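Phosphate-binding protein PstS (PDB 4N13) binds inorganic phosphate with micromolar affinity and serves as the solute-binding lipoprotein of the ABC transporter complex PstSACB, which imports phosphate. Local coordinates at residues 31-34 with 35-39; 52-55 with 56-60; 69-72 with 73-76; 101-104 with 105-108; 209-212 with 213-216. All coordinates share one frame; numbering follows the deposited sequence. Where two conformers were deposited one is given.

Contact 1 of 5, residues 31-34 with 35-39; sequences LRYD and KINNN. Unlike the reference sequence in segment 31-34: Asp34 (reference Asn).
The phenol of Tyr33 and the amide of Asn37 lie side by side and point the same way, with their planes 76° apart. Asn37 CB reaches the hydroxyl end of the ring, 3.5 Å from Tyr33 CZ. The CG2 methyl of Ile36 approaches obliquely, 4.1 Å from Tyr33 CE1. Phe245 of helix 237-246 also meets the ring, the two planes being at about 45°. Asn37 ND2 donates to Tyr33 OH over 3.1 Å, and the hydroxyl lies almost exactly in the amide plane. The bond is nearly straight. It is made possible by CG of both residues standing anti to the backbone N (chi1 near 180° in both).

The other end of the same amide works on the backbone. Asn37 OD1 accepts from Asn39 N at 2.9 Å and is met from above its carbonyl plane. The carboxylate of Asp34, which differs from the reference sequence, touches Asn38, with Asp34 OD1 3.4 Å from Asn38 CA.

Tyr33 O takes two donors, Ile36 N at 2.9 Å and Asn37 N at 2.9 Å. Asn37 N gives the straighter bond. Asn37 therefore uses both ends of its amide to tie the C-terminal end of helix 23-36 to the Asx turn that follows, within the beta-alpha-beta unit that continues into strand 40-45.

Contact 2 of 5, residues 52-55 with 56-60; sequences GING and LFNKI
Gly55 O accepts from Ile60 N at 2.8 Å and Leu56 O accepts from Lys59 N at 3.0 Å. These two bonds form a Schellman motif that ends helix 49-57, with Lys59 as the C-prime residue at positive phi.

The packed side is that of Ile53 and Phe57, one turn apart. Their side chains run alongside each other in the same direction. Ile53 CG2 sits over the face of the Phe57 ring in a CH-pi contact, 4.2 Å from the centroid and 27° off the ring normal. Ile53 O also lies over a face of this ring. The methyl branch CG2 is anti to the backbone N, whereas CG1 and CD1 lead away from the ring. Ile53 packs further on Ala64 and Ser66 of strand 63-66 and on Glu74. The helix also carries Ser49, a phosphate-binding residue by similarity.

The solvent side holds Asn54 and Asn58, both exposed. Their amide planes are 62° apart, with Asn54 ND2 3.5 Å from Asn58 ND2, two donors that do not bond each other. The polar link there runs from side chain to backbone. Asn54 O receives Asn58 N at 3.0 Å and also Asn58 ND2, from opposite faces of its carbonyl plane. The bond from the side-chain amide is the straighter of the two, at 163°, and spans 2.9 Å from Asn58 ND2 to Asn54 O.

Contact 3 of 5, residues 69-72 with 73-76; sequences DLTK and EEIE
Hydrogen bonds between Thr71 and Glu74 carry the contact, each side chain reaching the other residue's backbone. Glu74 N donates to Thr71 OG1 over 3.0 Å. In return Thr71 N donates to Glu74 OE1 over 2.9 Å, a nearly straight bond at 166° that meets the oxygen from above the carboxylate plane. The Thr71 hydroxyl lies between its own backbone N and carbonyl carbon (chi1 65°), which turns it to the first turn of helix 72-76. The Glu74 chain runs extended beyond CG and so reaches back to the backbone N of Thr71. In the backbone, Ile75 N bonds to Thr71 O and Glu76 N to Lys72 O.

One water joins two side chains. It lies 2.7 Å from Thr71 OG1 and donates to Glu73 OE1 at 3.1 Å.

Apolar contact is made by Leu70 and Ile75, whose side chains cross at about a right angle. Their methyls meet with Leu70 CD1 3.7 Å from Ile75 CD1. The other methyl, Leu70 CD2, lies beside a polar atom, 3.6 Å from Glu74 OE1. Beyond the segments, Leu70 packs on Ile227 and Val229 of strand 223-230.

The charged end of Glu74 has a stronger partner, since OE2 forms a salt bridge with Arg68. The buried carboxylate thus closes a capping box and also pairs with an arginine. Arg68 and the nearby helix start would both be expected to favour its negative form.

Contact 4 of 5, residues 101-104 with 105-108; sequences NITE and ENLA
Thr103 OG1 accepts from Asn106 N at 3.2 Å, which makes Thr103 the N-cap of helix 104-111. The bond is nearly straight, 162° at the hydrogen. It relies on the hydroxyl sitting between the backbone N and the carbonyl carbon (chi1 59°), from where it faces the first turn.

Further along, Leu107 N bonds to Thr103 O and Ala108 N to Glu104 O. Glu104 N is taken by Asn206 OD1, a partner from beyond the end of strand 201-205. Asn101 OD1 accepts from Ser207 N and is hydrogen-bonded to Ser204 OG, which holds the strand end to the same loop as Asn206. A water accepts from Thr103 N at 3.0 Å and from Asn106 ND2 at 3.0 Å. It thereby ties the amide of Asn106 back to the residue that caps the helix. Asn106 ND2 is also near Thr103 OG1, but the angle there is poor and no bond forms.

Ile102 adds an apolar side to the cap. It belongs to strand 101-102, which pairs in parallel with strand 201-205. Its side chain crosses that of Leu107 at about a right angle and slants over Asn106, with Ile102 CG1 3.8 Å from Asn106 CB. Leu107 also packs on Leu147 of helix 138-151. The outer methyl of Ile102 lies against the backbone of the turn, with CD1 3.8 Å from Leu107 CA.

Contact 5 of 5, residues 209-212 with 213-216; sequences YPTK and ETIN
Thr211 is the N-cap of helix 212-216, and its side chain crosses that of Thr214 at about a right angle. The capping bond runs from Thr214 N to Thr211 OG1, 3.1 Å long and nearly straight at 167°. Ile215 N continues the turn with a bond to Thr211 O.

A second hydroxyl bond ties the helix to the chain ahead of the cap. Thr214 OG1 donates to Tyr209 O over 2.7 Å, the hydroxyl lying in the plane of the Tyr209 carbonyl. The Thr214 hydroxyl stands between its own backbone N and carbonyl carbon (chi1 63°), which points it back to the carbonyl of Tyr209, two residues ahead of the N-cap.

Apolar contact is slight. Pro210 CB is 4.2 Å from Ile215 CD1. Both side chains also pack against strand 80-93, Pro210 on Ile90 and Ile215 on Tyr86 and Ala88, so they seat the helix start against the sheet.

Charged groups find their partners elsewhere. Lys212 runs fully extended to a salt bridge with Glu256, and Glu213 pairs with Lys264.

The Asn216 amide lies alongside the Lys212 chain, with ND2 3.6 Å from Lys212 CG. Asn216 also grips the backbone twice. Lys212 O accepts from Asn216 N at 3.0 Å and from Asn216 ND2 at 3.0 Å, the two donors coming from opposite faces of its carbonyl plane. Asn216 ND2 donates to Gly262 O as well.

All five contacts are local and sit at helix ends. Contacts 1 and 2 lie at the ends of helices 23-36 and 49-57, the first followed by an Asx turn, the second ended by a Schellman motif. Contacts 3, 4 and 5 open helices, each with a threonine at the N-cap. Only contact 3 completes a capping box. Contacts 1, 3 and 5 are surface contacts, whereas 2 and 4 are partly buried. Contacts 2 and 3 touch, with Phe57 CZ 3.7 Å from Glu74 O, and contact 2 lies nearest the probable phosphate site. Contacts 2 and 4 add apolar packing on strand 63-66 and helix 138-151, while contact 5 sends salt bridges outward to Glu256 and Lys264.

Contact 1 of 5, residues 31-34 with 35-39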
loop_
_atom_site.group_PDB
_atom_site.type_symbol
_atom_site.label_atom_id
_atom_site.label_comp_id
_atom_site.label_asym_id
_atom_site.label_seq_id
_atom_site.Cartn_x
_atom_site.Cartn_y
_atom_site.Cartn_z
ATOM N N LEU A 31 2.356 -22.715 4.644
ATOM C CA LEU A 31 3.289 -23.765 5.024
ATOM C C LEU A 31 3.569 -23.762 6.521
ATOM O O LEU A 31 3.710 -24.822 7.126
ATOM C CB LEU A 31 4.570 -23.674 4.199
ATOM C CG LEU A 31 4.358 -24.147 2.744
ATOM C CD1 LEU A 31 5.466 -23.696 1.828
ATOM C CD2 LEU A 31 4.199 -25.657 2.668
ATOM N N ARG A 32 3.587 -22.592 7.141
ATOM C CA ARG A 32 3.791 -22.553 8.582
ATOM C C ARG A 32 2.554 -22.972 9.357
ATOM O O ARG A 32 2.675 -23.642 10.389
ATOM C CB ARG A 32 4.326 -21.194 8.982
ATOM C CG ARG A 32 5.735 -21.047 8.403
ATOM C CD ARG A 32 6.472 -19.851 8.878
ATOM N NE ARG A 32 6.818 -19.962 10.279
ATOM C CZ ARG A 32 7.413 -18.992 10.949
ATOM N NH1 ARG A 32 7.702 -17.856 10.328
ATOM N NH2 ARG A 32 7.706 -19.155 12.223
ATOM N N TYR A 33 1.366 -22.630 8.863
ATOM C CA TYR A 33 0.154 -23.096 9.537
ATOM C C TYR A 33 0.068 -24.626 9.470
ATOM O O TYR A 33 -0.433 -25.270 10.406
ATOM C CB TYR A 33 -1.120 -22.413 8.986
ATOM C CG TYR A 33 -2.347 -22.876 9.746
ATOM C CD1 TYR A 33 -2.477 -22.597 11.097
ATOM C CD2 TYR A 33 -3.327 -23.648 9.129
ATOM C CE1 TYR A 33 -3.559 -23.069 11.836
ATOM C CE2 TYR A 33 -4.411 -24.118 9.839
ATOM C CZ TYR A 33 -4.514 -23.835 11.201
ATOM O OH TYR A 33 -5.576 -24.330 11.914
ATOM N N ASP A 34 0.584 -25.221 8.399
ATOM C CA ASP A 34 0.572 -26.666 8.260
ATOM C C ASP A 34 1.359 -27.355 9.382
ATOM O O ASP A 34 1.055 -28.500 9.703
ATOM C CB ASP A 34 1.089 -27.091 6.883
ATOM C CG ASP A 34 1.085 -28.581 6.721
ATOM O OD1 ASP A 34 -0.012 -29.158 6.567
ATOM O OD2 ASP A 34 2.179 -29.179 6.777
ATOM N N LYS A 35 2.343 -26.667 9.978
ATOM C CA LYS A 35 3.077 -27.219 11.120
ATOM C C LYS A 35 2.185 -27.342 12.346
ATOM O O LYS A 35 2.436 -28.180 13.207
ATOM C CB LYS A 35 4.289 -26.344 11.470
ATOM C CG LYS A 35 5.295 -26.158 10.355
ATOM C CD LYS A 35 5.963 -27.453 9.973
ATOM C CE LYS A 35 6.767 -28.020 11.124
ATOM N NZ LYS A 35 7.575 -29.174 10.656
ATOM N N ILE A 36 1.176 -26.473 12.448
ATOM C CA ILE A 36 0.227 -26.480 13.558
ATOM C C ILE A 36 -0.951 -27.421 13.306
ATOM O O ILE A 36 -1.359 -28.173 14.185
ATOM C CB ILE A 36 -0.298 -25.048 13.783
ATOM C CG1 ILE A 36 0.852 -24.162 14.268
ATOM C CG2 ILE A 36 -1.463 -25.042 14.767
ATOM C CD1 ILE A 36 0.544 -22.668 14.297
ATOM N N ASN A 37 -1.499 -27.359 12.100
ATOM C CA ASN A 37 -2.684 -28.128 11.768
ATOM C C ASN A 37 -2.545 -28.704 10.388
ATOM O O ASN A 37 -2.771 -28.014 9.410
ATOM C CB ASN A 37 -3.916 -27.233 11.828
ATOM C CG ASN A 37 -5.201 -27.981 11.498
ATOM O OD1 ASN A 37 -5.205 -29.198 11.321
ATOM N ND2 ASN A 37 -6.295 -27.254 11.411
ATOM N N ASN A 38 -2.180 -29.970 10.290
ATOM C CA ASN A 38 -1.998 -30.593 8.981
ATOM C C ASN A 38 -3.275 -31.242 8.454
ATOM O O ASN A 38 -3.249 -31.957 7.450
ATOM C CB ASN A 38 -0.854 -31.615 9.004
ATOM C CG ASN A 38 -1.083 -32.732 10.006
ATOM O OD1 ASN A 38 -2.212 -33.000 10.416
ATOM N ND2 ASN A 38 -0.002 -33.389 10.412
ATOM N N ASN A 39 -4.395 -30.958 9.106
ATOM C CA ASN A 39 -5.686 -31.497 8.679
ATOM C C ASN A 39 -6.491 -30.542 7.788
ATOM O O ASN A 39 -7.609 -30.866 7.376
ATOM C CB ASN A 39 -6.533 -31.862 9.896
ATOM C CG ASN A 39 -7.849 -32.510 9.519
ATOM O OD1 ASN A 39 -7.871 -33.613 8.971
ATOM N ND2 ASN A 39 -8.957 -31.829 9.813
#

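Contact 2 of 5, residues 52-55 with 56-60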
loop_
_atom_site.group_PDB
_atom_site.type_symbol
_atom_site.label_atom_id
_atom_site.label_comp_id
_atom_site.label_asym_id
_atom_site.label_seq_id
_atom_site.Cartn_x
_atom_site.Cartn_y
_atom_site.Cartn_z
ATOM N N GLY A 52 -10.324 -12.226 -6.837
ATOM C CA GLY A 52 -10.482 -12.955 -5.604
ATOM C C GLY A 52 -11.848 -12.757 -4.979
ATOM O O GLY A 52 -12.486 -13.725 -4.561
ATOM N N ILE A 53 -12.291 -11.511 -4.876
ATOM C CA ILE A 53 -13.609 -11.252 -4.293
ATOM C C ILE A 53 -14.713 -11.871 -5.169
ATOM O O ILE A 53 -15.658 -12.474 -4.670
ATOM C CB ILE A 53 -13.825 -9.745 -4.104
ATOM C CG1 ILE A 53 -12.801 -9.204 -3.089
ATOM C CG2 ILE A 53 -15.262 -9.438 -3.676
ATOM C CD1 ILE A 53 -12.667 -7.701 -3.122
ATOM N N ASN A 54 -14.595 -11.736 -6.482
ATOM C CA ASN A 54 -15.583 -12.360 -7.372
ATOM C C ASN A 54 -15.591 -13.877 -7.168
ATOM O O ASN A 54 -16.650 -14.508 -7.133
ATOM C CB ASN A 54 -15.273 -11.972 -8.815
ATOM C CG ASN A 54 -16.345 -12.389 -9.787
ATOM O OD1 ASN A 54 -16.097 -13.165 -10.698
ATOM N ND2 ASN A 54 -17.536 -11.862 -9.614
ATOM N N GLY A 55 -14.418 -14.476 -7.029
ATOM C CA GLY A 55 -14.341 -15.908 -6.809
ATOM C C GLY A 55 -14.954 -16.315 -5.470
ATOM O O GLY A 55 -15.571 -17.365 -5.351
ATOM N N LEU A 56 -14.775 -15.490 -4.448
ATOM C CA LEU A 56 -15.436 -15.689 -3.161
ATOM C C LEU A 56 -16.958 -15.734 -3.318
ATOM O O LEU A 56 -17.620 -16.677 -2.847
ATOM C CB LEU A 56 -15.032 -14.573 -2.194
ATOM C CG LEU A 56 -15.762 -14.519 -0.851
ATOM C CD1 LEU A 56 -15.348 -15.687 0.035
ATOM C CD2 LEU A 56 -15.437 -13.232 -0.145
ATOM N N PHE A 57 -17.530 -14.752 -4.014
ATOM C CA PHE A 57 -18.974 -14.702 -4.163
ATOM C C PHE A 57 -19.504 -15.872 -4.984
ATOM O O PHE A 57 -20.656 -16.279 -4.809
ATOM C CB PHE A 57 -19.377 -13.388 -4.813
ATOM C CG PHE A 57 -19.220 -12.179 -3.928
ATOM C CD1 PHE A 57 -19.163 -12.282 -2.553
ATOM C CD2 PHE A 57 -19.150 -10.934 -4.485
ATOM C CE1 PHE A 57 -19.048 -11.141 -1.765
ATOM C CE2 PHE A 57 -19.037 -9.816 -3.709
ATOM C CZ PHE A 57 -18.984 -9.920 -2.355
ATOM N N ASN A 58 -18.671 -16.401 -5.880
ATOM C CA ASN A 58 -19.053 -17.525 -6.712
ATOM C C ASN A 58 -18.606 -18.877 -6.136
ATOM O O ASN A 58 -18.660 -19.895 -6.810
ATOM C CB ASN A 58 -18.555 -17.314 -8.154
ATOM C CG ASN A 58 -19.356 -16.280 -8.868
ATOM O OD1 ASN A 58 -20.427 -16.578 -9.386
ATOM N ND2 ASN A 58 -18.884 -15.049 -8.869
ATOM N N LYS A 59 -18.187 -18.888 -4.866
ATOM C CA LYS A 59 -17.892 -20.133 -4.138
ATOM C C LYS A 59 -16.694 -20.871 -4.693
ATOM O O LYS A 59 -16.517 -22.051 -4.430
ATOM C CB LYS A 59 -19.107 -21.075 -4.117
ATOM C CG LYS A 59 -20.378 -20.411 -3.726
ATOM C CD LYS A 59 -20.265 -19.725 -2.395
ATOM C CE LYS A 59 -21.625 -19.254 -1.905
ATOM N NZ LYS A 59 -21.570 -18.675 -0.536
ATOM N N ILE A 60 -15.849 -20.171 -5.435
ATOM C CA ILE A 60 -14.568 -20.722 -5.846
ATOM C C ILE A 60 -13.524 -20.615 -4.727
ATOM O O ILE A 60 -12.694 -21.505 -4.571
ATOM C CB ILE A 60 -14.086 -20.009 -7.128
ATOM C CG1 ILE A 60 -15.153 -20.143 -8.223
ATOM C CG2 ILE A 60 -12.738 -20.551 -7.603
ATOM C CD1 ILE A 60 -15.577 -21.547 -8.484
#

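Contact 3 of 5, residues 69-72 with 73-76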
loop_
_atom_site.group_PDB
_atom_site.type_symbol
_atom_site.label_atom_id
_atom_site.label_comp_id
_atom_site.label_asym_id
_atom_site.label_seq_id
_atom_site.Cartn_x
_atom_site.Cartn_y
_atom_site.Cartn_z
ATOM N N ASP A 69 -10.193 -1.341 -0.992
ATOM C CA ASP A 69 -11.366 -1.294 -0.142
ATOM C C ASP A 69 -12.598 -1.851 -0.842
ATOM O O ASP A 69 -12.809 -1.680 -2.033
ATOM C CB ASP A 69 -11.638 0.131 0.353
ATOM C CG ASP A 69 -10.797 0.502 1.563
ATOM O OD1 ASP A 69 -9.559 0.333 1.505
ATOM O OD2 ASP A 69 -11.382 0.959 2.574
ATOM N N LEU A 70 -13.400 -2.532 -0.052
ATOM C CA LEU A 70 -14.660 -3.117 -0.489
ATOM C C LEU A 70 -15.623 -2.024 -0.918
ATOM O O LEU A 70 -15.622 -0.902 -0.395
ATOM C CB LEU A 70 -15.291 -3.932 0.633
ATOM C CG LEU A 70 -14.525 -5.170 1.108
ATOM C CD1 LEU A 70 -15.276 -5.846 2.246
ATOM C CD2 LEU A 70 -14.273 -6.172 -0.007
ATOM N N THR A 71 -16.470 -2.364 -1.872
ATOM C CA THR A 71 -17.523 -1.467 -2.312
ATOM C C THR A 71 -18.797 -1.700 -1.508
ATOM O O THR A 71 -18.942 -2.716 -0.829
ATOM C CB THR A 71 -17.860 -1.688 -3.772
ATOM O OG1 THR A 71 -18.416 -2.996 -3.904
ATOM C CG2 THR A 71 -16.616 -1.542 -4.644
ATOM N N LYS A 72 -19.737 -0.765 -1.598
ATOM C CA LYS A 72 -21.038 -0.960 -0.974
ATOM C C LYS A 72 -21.740 -2.192 -1.536
ATOM O O LYS A 72 -22.360 -2.934 -0.784
ATOM C CB LYS A 72 -21.918 0.286 -1.147
ATOM C CG LYS A 72 -21.436 1.464 -0.319
ATOM C CD LYS A 72 -22.390 2.659 -0.423
ATOM C CE LYS A 72 -22.432 3.285 -1.810
ATOM N NZ LYS A 72 -21.133 3.897 -2.201
ATOM N N GLU A 73 -21.634 -2.424 -2.839
ATOM C CA GLU A 73 -22.251 -3.605 -3.446
ATOM C C GLU A 73 -21.692 -4.872 -2.817
ATOM O O GLU A 73 -22.432 -5.824 -2.558
ATOM C CB GLU A 73 -22.045 -3.629 -4.970
ATOM C CG GLU A 73 -22.695 -4.860 -5.661
ATOM C CD GLU A 73 -21.774 -6.109 -5.800
ATOM O OE1 GLU A 73 -20.544 -5.983 -5.613
ATOM O OE2 GLU A 73 -22.269 -7.219 -6.139
ATOM N N GLU A 74 -20.386 -4.889 -2.580
ATOM C CA GLU A 74 -19.774 -6.075 -1.997
ATOM C C GLU A 74 -20.274 -6.288 -0.568
ATOM O O GLU A 74 -20.561 -7.414 -0.169
ATOM C CB GLU A 74 -18.246 -5.968 -2.091
ATOM C CG GLU A 74 -17.797 -6.131 -3.545
ATOM C CD GLU A 74 -16.390 -5.682 -3.841
ATOM O OE1 GLU A 74 -15.773 -4.980 -3.028
ATOM O OE2 GLU A 74 -15.910 -6.032 -4.939
ATOM N N ILE A 75 -20.380 -5.201 0.193
ATOM C CA ILE A 75 -20.937 -5.288 1.538
ATOM C C ILE A 75 -22.382 -5.806 1.490
ATOM O O ILE A 75 -22.783 -6.655 2.275
ATOM C CB ILE A 75 -20.864 -3.917 2.263
ATOM C CG1 ILE A 75 -19.406 -3.496 2.495
ATOM C CG2 ILE A 75 -21.613 -3.950 3.582
ATOM C CD1 ILE A 75 -18.595 -4.464 3.306
ATOM N N GLU A 76 -23.160 -5.318 0.530
ATOM C CA GLU A 76 -24.543 -5.741 0.411
ATOM C C GLU A 76 -24.666 -7.224 0.075
ATOM O O GLU A 76 -25.682 -7.848 0.370
ATOM C CB GLU A 76 -25.242 -4.854 -0.619
ATOM C CG GLU A 76 -25.375 -3.417 -0.118
ATOM C CD GLU A 76 -25.507 -2.376 -1.217
ATOM O OE1 GLU A 76 -25.601 -2.756 -2.402
ATOM O OE2 GLU A 76 -25.501 -1.161 -0.882
HETATM O O HOH W 1 -18.588 -3.801 -6.481
#

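Contact 4 of 5, residues 101-104 with 105-108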
loop_
_atom_site.group_PDB
_atom_site.type_symbol
_atom_site.label_atom_id
_atom_site.label_comp_id
_atom_site.label_asym_id
_atom_site.label_seq_id
_atom_site.Cartn_x
_atom_site.Cartn_y
_atom_site.Cartn_z
ATOM N N ASN A 101 6.303 19.240 5.922
ATOM C CA ASN A 101 4.943 18.748 5.984
ATOM C C ASN A 101 4.144 19.171 4.769
ATOM O O ASN A 101 4.390 20.237 4.211
ATOM C CB ASN A 101 4.246 19.329 7.215
ATOM C CG ASN A 101 2.814 18.842 7.358
ATOM O OD1 ASN A 101 2.562 17.647 7.526
ATOM N ND2 ASN A 101 1.854 19.761 7.255
ATOM N N ILE A 102 3.173 18.354 4.384
ATOM C CA ILE A 102 2.299 18.697 3.282
ATOM C C ILE A 102 0.946 18.055 3.535
ATOM O O ILE A 102 0.855 16.977 4.116
ATOM C CB ILE A 102 2.905 18.247 1.928
ATOM C CG1 ILE A 102 2.160 18.898 0.766
ATOM C CG2 ILE A 102 2.961 16.733 1.823
ATOM C CD1 ILE A 102 2.933 18.929 -0.478
ATOM N N THR A 103 -0.128 18.737 3.144
ATOM C CA THR A 103 -1.449 18.126 3.215
ATOM C C THR A 103 -1.641 17.193 2.017
ATOM O O THR A 103 -0.999 17.364 0.965
ATOM C CB THR A 103 -2.561 19.177 3.178
ATOM O OG1 THR A 103 -2.455 19.922 1.967
ATOM C CG2 THR A 103 -2.499 20.105 4.380
ATOM N N GLU A 104 -2.549 16.234 2.155
ATOM C CA GLU A 104 -2.869 15.360 1.036
ATOM C C GLU A 104 -3.318 16.142 -0.181
ATOM O O GLU A 104 -2.957 15.802 -1.302
ATOM C CB GLU A 104 -3.956 14.359 1.423
ATOM C CG GLU A 104 -3.433 13.120 2.137
ATOM C CD GLU A 104 -4.543 12.157 2.386
ATOM O OE1 GLU A 104 -5.306 12.436 3.317
ATOM O OE2 GLU A 104 -4.656 11.149 1.663
ATOM N N GLU A 105 -4.126 17.170 0.043
ATOM C CA GLU A 105 -4.629 17.977 -1.053
ATOM C C GLU A 105 -3.484 18.620 -1.833
ATOM O O GLU A 105 -3.453 18.571 -3.071
ATOM C CB GLU A 105 -5.580 19.052 -0.551
ATOM C CG GLU A 105 -6.248 19.822 -1.683
ATOM C CD GLU A 105 -7.471 19.125 -2.302
ATOM O OE1 GLU A 105 -7.863 19.527 -3.414
ATOM O OE2 GLU A 105 -8.043 18.187 -1.699
ATOM N N ASN A 106 -2.545 19.240 -1.124
ATOM C CA ASN A 106 -1.444 19.892 -1.809
ATOM C C ASN A 106 -0.497 18.891 -2.452
ATOM O O ASN A 106 0.042 19.136 -3.540
ATOM C CB ASN A 106 -0.703 20.849 -0.878
ATOM C CG ASN A 106 -1.455 22.139 -0.670
ATOM O OD1 ASN A 106 -2.249 22.534 -1.510
ATOM N ND2 ASN A 106 -1.204 22.802 0.435
ATOM N N LEU A 107 -0.306 17.754 -1.798
ATOM C CA LEU A 107 0.517 16.709 -2.362
ATOM C C LEU A 107 -0.073 16.218 -3.698
ATOM O O LEU A 107 0.654 16.051 -4.686
ATOM C CB LEU A 107 0.634 15.581 -1.349
ATOM C CG LEU A 107 1.553 14.420 -1.725
ATOM C CD1 LEU A 107 2.966 14.864 -2.016
ATOM C CD2 LEU A 107 1.572 13.421 -0.579
ATOM N N ALA A 108 -1.380 15.995 -3.724
ATOM C CA ALA A 108 -2.044 15.571 -4.949
ATOM C C ALA A 108 -1.897 16.607 -6.055
ATOM O O ALA A 108 -1.753 16.251 -7.217
ATOM C CB ALA A 108 -3.494 15.291 -4.683
HETATM O O HOH W 2 0.496 21.631 2.553
#

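Contact 5 of 5, residues 209-212 with 213-216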
loop_
_atom_site.group_PDB
_atom_site.type_symbol
_atom_site.label_atom_id
_atom_site.label_comp_id
_atom_site.label_asym_id
_atom_site.label_seq_id
_atom_site.Cartn_x
_atom_site.Cartn_y
_atom_site.Cartn_z
ATOM N N TYR A 209 3.735 11.662 10.600
ATOM C CA TYR A 209 4.801 10.833 10.080
ATOM C C TYR A 209 4.333 9.400 9.980
ATOM O O TYR A 209 3.550 8.946 10.818
ATOM C CB TYR A 209 6.041 10.927 10.966
ATOM C CG TYR A 209 6.785 12.219 10.741
ATOM C CD1 TYR A 209 7.546 12.416 9.591
ATOM C CD2 TYR A 209 6.699 13.258 11.654
ATOM C CE1 TYR A 209 8.200 13.593 9.366
ATOM C CE2 TYR A 209 7.366 14.440 11.444
ATOM C CZ TYR A 209 8.127 14.604 10.296
ATOM O OH TYR A 209 8.811 15.786 10.058
ATOM N N PRO A 210 4.817 8.684 8.949
ATOM C CA PRO A 210 4.445 7.285 8.740
ATOM C C PRO A 210 5.221 6.369 9.685
ATOM O O PRO A 210 6.415 6.181 9.544
ATOM C CB PRO A 210 4.801 7.040 7.262
ATOM C CG PRO A 210 5.856 8.050 6.944
ATOM C CD PRO A 210 5.660 9.213 7.859
ATOM N N THR A 211 4.519 5.837 10.673
ATOM C CA THR A 211 5.073 4.927 11.672
ATOM C C THR A 211 4.108 3.764 11.845
ATOM O O THR A 211 2.960 3.831 11.425
ATOM C CB THR A 211 5.249 5.607 13.046
ATOM O OG1 THR A 211 3.965 5.820 13.646
ATOM C CG2 THR A 211 5.987 6.938 12.902
ATOM N N LYS A 212 4.537 2.683 12.477
ATOM C CA LYS A 212 3.627 1.580 12.675
ATOM C C LYS A 212 2.359 2.048 13.413
ATOM O O LYS A 212 1.249 1.625 13.090
ATOM C CB LYS A 212 4.308 0.437 13.409
ATOM C CG LYS A 212 3.439 -0.816 13.467
ATOM C CD LYS A 212 4.230 -2.002 13.953
ATOM C CE LYS A 212 3.395 -3.268 13.947
ATOM N NZ LYS A 212 4.233 -4.431 14.335
ATOM N N GLU A 213 2.504 2.940 14.386
ATOM C CA GLU A 213 1.347 3.408 15.158
ATOM C C GLU A 213 0.383 4.257 14.325
ATOM O O GLU A 213 -0.844 4.075 14.389
ATOM C CB GLU A 213 1.801 4.210 16.382
ATOM C CG GLU A 213 2.518 3.384 17.455
ATOM C CD GLU A 213 1.639 2.316 18.103
ATOM O OE1 GLU A 213 0.402 2.505 18.165
ATOM O OE2 GLU A 213 2.191 1.285 18.568
ATOM N N THR A 214 0.915 5.184 13.540
ATOM C CA THR A 214 0.041 6.070 12.781
ATOM C C THR A 214 -0.562 5.360 11.581
ATOM O O THR A 214 -1.634 5.725 11.120
ATOM C CB THR A 214 0.760 7.340 12.313
ATOM O OG1 THR A 214 1.813 6.966 11.426
ATOM C CG2 THR A 214 1.280 8.158 13.500
ATOM N N ILE A 215 0.127 4.356 11.054
ATOM C CA ILE A 215 -0.442 3.604 9.947
ATOM C C ILE A 215 -1.556 2.691 10.486
ATOM O O ILE A 215 -2.642 2.613 9.895
ATOM C CB ILE A 215 0.656 2.863 9.176
ATOM C CG1 ILE A 215 1.536 3.896 8.448
ATOM C CG2 ILE A 215 0.030 1.871 8.194
ATOM C CD1 ILE A 215 2.892 3.364 7.968
ATOM N N ASN A 216 -1.315 2.025 11.605
ATOM C CA ASN A 216 -2.350 1.203 12.210
ATOM C C ASN A 216 -3.596 1.984 12.617
ATOM O O ASN A 216 -4.711 1.478 12.505
ATOM C CB ASN A 216 -1.802 0.409 13.391
ATOM C CG ASN A 216 -1.309 -0.962 12.965
ATOM O OD1 ASN A 216 -2.069 -1.917 12.941
ATOM N ND2 ASN A 216 -0.056 -1.046 12.550
#